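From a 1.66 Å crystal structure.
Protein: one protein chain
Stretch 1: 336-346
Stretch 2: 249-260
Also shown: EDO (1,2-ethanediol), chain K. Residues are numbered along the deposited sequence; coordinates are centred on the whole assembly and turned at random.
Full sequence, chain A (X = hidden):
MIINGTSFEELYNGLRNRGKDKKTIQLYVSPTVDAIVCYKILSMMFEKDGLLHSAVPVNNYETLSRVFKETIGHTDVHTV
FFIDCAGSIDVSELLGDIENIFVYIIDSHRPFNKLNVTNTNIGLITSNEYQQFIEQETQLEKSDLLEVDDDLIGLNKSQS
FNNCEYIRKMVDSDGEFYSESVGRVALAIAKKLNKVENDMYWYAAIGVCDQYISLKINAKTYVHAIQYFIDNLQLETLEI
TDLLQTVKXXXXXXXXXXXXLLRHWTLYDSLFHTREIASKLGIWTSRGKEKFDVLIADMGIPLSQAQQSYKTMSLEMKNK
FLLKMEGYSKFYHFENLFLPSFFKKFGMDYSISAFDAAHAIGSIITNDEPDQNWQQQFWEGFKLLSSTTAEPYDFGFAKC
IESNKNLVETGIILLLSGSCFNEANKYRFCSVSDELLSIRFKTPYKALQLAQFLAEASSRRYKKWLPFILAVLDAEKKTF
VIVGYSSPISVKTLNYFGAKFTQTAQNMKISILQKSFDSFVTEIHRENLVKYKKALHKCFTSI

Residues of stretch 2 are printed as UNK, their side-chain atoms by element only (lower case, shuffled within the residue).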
# COMPACT_ATOMS: atom_id res chain seq x y z
N ASN A 336 -3.06 19.73 -4.44
CA ASN A 336 -2.07 18.67 -4.20
C ASN A 336 -2.01 17.66 -5.34
O ASN A 336 -1.26 16.69 -5.26
CB ASN A 336 -2.35 17.92 -2.91
CG ASN A 336 -1.87 18.67 -1.69
OD1 ASN A 336 -1.03 19.56 -1.78
ND2 ASN A 336 -2.41 18.32 -0.53
N LEU A 337 -2.81 17.84 -6.39
CA LEU A 337 -2.63 17.01 -7.57
C LEU A 337 -1.26 17.25 -8.20
O LEU A 337 -0.71 16.36 -8.85
CB LEU A 337 -3.73 17.29 -8.58
CG LEU A 337 -3.69 16.47 -9.86
CD1 LEU A 337 -3.80 14.99 -9.58
CD2 LEU A 337 -4.79 16.94 -10.77
N PHE A 338 -0.70 18.45 -8.03
CA PHE A 338 0.59 18.78 -8.63
C PHE A 338 1.65 18.58 -7.56
O PHE A 338 1.73 19.35 -6.59
CB PHE A 338 0.58 20.20 -9.18
CG PHE A 338 -0.41 20.38 -10.29
CD1 PHE A 338 -0.09 19.98 -11.58
CD2 PHE A 338 -1.67 20.90 -10.04
CE1 PHE A 338 -1.01 20.13 -12.61
CE2 PHE A 338 -2.58 21.05 -11.07
CZ PHE A 338 -2.24 20.66 -12.35
N LEU A 339 2.44 17.54 -7.72
CA LEU A 339 3.52 17.20 -6.81
C LEU A 339 4.71 16.74 -7.64
O LEU A 339 4.53 16.22 -8.74
CB LEU A 339 3.13 16.06 -5.85
CG LEU A 339 1.95 16.33 -4.92
CD1 LEU A 339 1.59 15.02 -4.21
CD2 LEU A 339 2.27 17.39 -3.91
N PRO A 340 5.93 16.90 -7.12
CA PRO A 340 7.10 16.37 -7.83
C PRO A 340 7.04 14.85 -7.94
O PRO A 340 6.60 14.16 -7.02
CB PRO A 340 8.28 16.84 -6.98
CG PRO A 340 7.72 17.01 -5.60
CD PRO A 340 6.30 17.53 -5.84
N SER A 341 7.45 14.35 -9.09
CA SER A 341 7.63 12.92 -9.34
C SER A 341 9.12 12.62 -9.46
O SER A 341 9.88 13.41 -10.03
CB SER A 341 6.94 12.50 -10.64
OG SER A 341 5.56 12.31 -10.47
N PHE A 342 9.52 11.47 -8.93
CA PHE A 342 10.90 10.96 -9.02
C PHE A 342 10.94 9.93 -10.14
O PHE A 342 10.11 9.01 -10.18
CB PHE A 342 11.30 10.36 -7.67
CG PHE A 342 12.74 10.01 -7.55
CD1 PHE A 342 13.22 8.84 -8.08
CD2 PHE A 342 13.62 10.88 -6.91
CE1 PHE A 342 14.57 8.52 -7.99
CE2 PHE A 342 14.96 10.58 -6.83
CZ PHE A 342 15.44 9.39 -7.36
N PHE A 343 11.89 10.08 -11.05
CA PHE A 343 11.97 9.25 -12.24
C PHE A 343 13.31 8.51 -12.31
O PHE A 343 14.34 9.02 -11.88
CB PHE A 343 11.84 10.07 -13.54
CG PHE A 343 10.46 10.61 -13.80
CD1 PHE A 343 10.02 11.79 -13.22
CD2 PHE A 343 9.60 9.95 -14.68
CE1 PHE A 343 8.76 12.29 -13.49
CE2 PHE A 343 8.35 10.44 -14.95
CZ PHE A 343 7.92 11.62 -14.36
N LYS A 344 13.28 7.31 -12.87
CA LYS A 344 14.51 6.60 -13.23
C LYS A 344 14.45 6.25 -14.72
O LYS A 344 13.41 5.81 -15.21
CB LYS A 344 14.67 5.32 -12.39
CG LYS A 344 15.89 4.49 -12.80
CD LYS A 344 15.98 3.22 -11.98
CE LYS A 344 17.03 2.27 -12.58
NZ LYS A 344 18.37 2.87 -12.60
N LYS A 345 15.57 6.48 -15.42
CA LYS A 345 15.65 6.17 -16.84
C LYS A 345 15.90 4.68 -17.06
O LYS A 345 16.78 4.09 -16.43
CB LYS A 345 16.77 6.98 -17.48
CG LYS A 345 16.71 7.04 -18.99
CD LYS A 345 17.81 7.94 -19.54
CE LYS A 345 17.66 8.18 -21.03
NZ LYS A 345 18.75 9.06 -21.53
N PHE A 346 15.11 4.08 -17.93
CA PHE A 346 15.26 2.67 -18.33
C PHE A 346 15.55 2.69 -19.84
O PHE A 346 14.64 2.89 -20.64
CB PHE A 346 14.01 1.87 -18.02
CG PHE A 346 13.69 1.75 -16.55
CD1 PHE A 346 14.36 0.84 -15.75
CD2 PHE A 346 12.74 2.55 -15.98
CE1 PHE A 346 14.06 0.71 -14.42
CE2 PHE A 346 12.43 2.43 -14.63
CZ PHE A 346 13.10 1.51 -13.85
N UNK A 249 21.42 12.86 -15.84
CA UNK A 249 21.48 12.00 -14.66
C UNK A 249 20.60 10.77 -14.86
O UNK A 249 19.60 10.83 -15.59
c UNK A 249 22.02 13.95 -13.14
o UNK A 249 19.73 13.33 -13.66
c UNK A 249 21.04 12.79 -13.43
N UNK A 250 20.95 9.64 -14.25
CA UNK A 250 20.12 8.43 -14.41
C UNK A 250 18.81 8.48 -13.67
O UNK A 250 17.97 7.60 -13.92
c UNK A 250 21.98 8.02 -12.95
c UNK A 250 22.27 9.31 -13.67
c UNK A 250 21.00 7.31 -13.82
N UNK A 251 18.63 9.42 -12.75
CA UNK A 251 17.37 9.65 -12.06
C UNK A 251 17.17 11.16 -12.06
O UNK A 251 18.14 11.91 -12.19
se UNK A 251 17.98 6.88 -8.77
c UNK A 251 17.53 7.56 -10.57
c UNK A 251 19.83 7.43 -8.69
c UNK A 251 17.39 9.09 -10.64
N UNK A 252 15.92 11.61 -11.88
CA UNK A 252 15.65 13.04 -11.82
C UNK A 252 14.29 13.25 -11.17
O UNK A 252 13.55 12.31 -10.89
s UNK A 252 14.33 13.16 -14.26
c UNK A 252 15.70 13.67 -13.21
N UNK A 253 13.96 14.53 -10.94
CA UNK A 253 12.70 14.94 -10.34
C UNK A 253 12.11 16.05 -11.20
O UNK A 253 12.81 16.99 -11.58
c UNK A 253 12.90 15.45 -8.90
c UNK A 253 11.62 16.05 -8.36
c UNK A 253 13.37 14.32 -8.01
N UNK A 254 10.81 15.96 -11.46
CA UNK A 254 10.12 17.05 -12.13
C UNK A 254 8.73 17.22 -11.52
O UNK A 254 8.15 16.25 -11.03
c UNK A 254 9.20 15.65 -14.06
c UNK A 254 9.99 16.85 -13.65
n UNK A 254 7.05 16.33 -17.17
c UNK A 254 7.54 16.45 -15.77
c UNK A 254 8.84 15.72 -15.55
N UNK A 255 8.23 18.45 -11.55
CA UNK A 255 6.83 18.73 -11.19
C UNK A 255 5.94 17.90 -12.10
O UNK A 255 6.22 17.75 -13.27
c UNK A 255 6.52 20.21 -11.32
se UNK A 255 4.71 20.17 -9.00
c UNK A 255 5.10 20.59 -10.88
c UNK A 255 6.35 20.92 -8.19
N UNK A 256 4.87 17.34 -11.55
CA UNK A 256 4.07 16.38 -12.29
C UNK A 256 2.60 16.53 -11.89
O UNK A 256 2.28 17.12 -10.86
c UNK A 256 4.56 14.96 -12.03
o UNK A 256 4.45 12.78 -12.96
o UNK A 256 3.75 14.44 -14.21
c UNK A 256 4.22 14.00 -13.15
N UNK A 257 1.73 15.99 -12.72
CA UNK A 257 0.28 15.95 -12.48
C UNK A 257 -0.10 14.53 -12.09
O UNK A 257 -0.07 13.62 -12.92
c UNK A 257 -0.47 16.41 -13.73
s UNK A 257 -2.25 16.48 -13.48
N UNK A 258 -0.45 14.33 -10.83
CA UNK A 258 -0.47 12.98 -10.25
C UNK A 258 -1.81 12.28 -10.49
O UNK A 258 -2.48 11.83 -9.57
n UNK A 258 3.54 13.34 -9.13
c UNK A 258 -0.15 13.04 -8.76
c UNK A 258 1.24 13.60 -8.47
c UNK A 258 2.34 12.80 -9.12
o UNK A 258 2.12 11.68 -9.60
N UNK A 259 -2.18 12.19 -11.75
CA UNK A 259 -3.28 11.31 -12.15
C UNK A 259 -2.72 9.90 -12.33
O UNK A 259 -1.63 9.72 -12.88
c UNK A 259 -3.93 11.79 -13.44
c UNK A 259 -5.77 13.14 -12.35
c UNK A 259 -4.63 13.15 -13.37
c UNK A 259 -5.15 13.51 -14.75
N UNK A 260 -3.46 8.92 -11.84
CA UNK A 260 -2.96 7.55 -11.78
C UNK A 260 -2.54 6.99 -13.12
O UNK A 260 -3.38 6.86 -14.04
c UNK A 260 -4.07 6.63 -11.17
c UNK A 260 -6.68 4.71 -11.19
c UNK A 260 -3.72 5.17 -11.24
se UNK A 260 -5.10 4.07 -10.36
C1 EDO K . 1.85 15.20 -16.83
O1 EDO K . 2.51 16.32 -17.43
C2 EDO K . 2.33 13.91 -17.50
O2 EDO K . 3.75 13.83 -17.45
O HOH W 1 18.72 5.11 -15.00

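Position 249 has one side-chain carbon carrying an oxygen and a second carbon. It makes no contact with stretch 1. Its oxygen donates a hydrogen bond to the backbone O of position 251. A branched hydroxyl of this size is Thr 249.

Position 250 has three carbons closing a ring onto the backbone N, so it is Pro 250. Lys 345 N donates to Pro 250 O at 3.0 Å.

Position 251 has an unbranched chain of two carbons, a selenium and a carbon. Its CB lies 3.8 Å from Phe 342 CZ, and the selenium sits at the edge of that ring, 5.0 Å from the centroid. This is selenomethionine, Met 251.

Position 252 has one carbon followed by sulfur. The sulfur is 4.0 Å from Phe 343 CB. It is Cys 252. Its backbone pairs with Phe 343 in both directions: Phe 343 N to Cys 252 O is 2.8 Å, and Cys 252 N to Phe 343 O is 3.0 Å.

Position 253 has one carbon carrying two more. One branch tip is 3.7 Å from Pro 340 CB and the other is 3.6 Å from Phe 342 CD2. It is Val 253.

Position 254 has four carbons in a row ending in nitrogen. The second carbon packs 3.4 Å from Phe 343 CE1. It is Lys 254, whose amine is bonded elsewhere in the structure. Ser 341 N donates to Lys 254 O at 2.8 Å, and Lys 254 N returns a bond to Ser 341 O at 3.1 Å.

Position 255 repeats the two-carbon, selenium, carbon pattern. CB points away, but the chain turns back: its selenium is 4.1 Å from Phe 338 CB and its terminal carbon 4.1 Å from Pro 340 CD. It is selenomethionine, Met 255.

Position 256 has two carbons, the second carrying two oxygens. One oxygen accepts from Ser 341 OG at 2.8 Å. The carboxylate is Asp 256.

Position 257 has one carbon and a sulfur. The sulfur is 3.7 Å from Leu 337 CD2, and CB is 3.9 Å from Phe 338 CE1. It is Cys 257.

Position 258 has three carbons, the third carrying oxygen and nitrogen. The nitrogen donates to Ser 341 OG at 2.6 Å and to Leu 339 O at 3.1 Å. This amide is Gln 258. Its backbone N donates to Leu 337 O at 2.8 Å.

Position 259 has four carbons, forked at the second. A branch tip is 3.9 Å from Leu 337 CD1. It is Leu 259.

Position 260 has two carbons, a selenium and a carbon, unbranched, and makes no contact with stretch 1. It is selenomethionine, Met 260.

The contact is an antiparallel strand pairing. Backbone bonds set the register, and apolar side chains pack along it. Ser 341 links the amide of Gln 258 to the carboxylate of Asp 256, accepting from one and donating to the other.

Stretch 2 (249-260) TPMCVKMDCQLM
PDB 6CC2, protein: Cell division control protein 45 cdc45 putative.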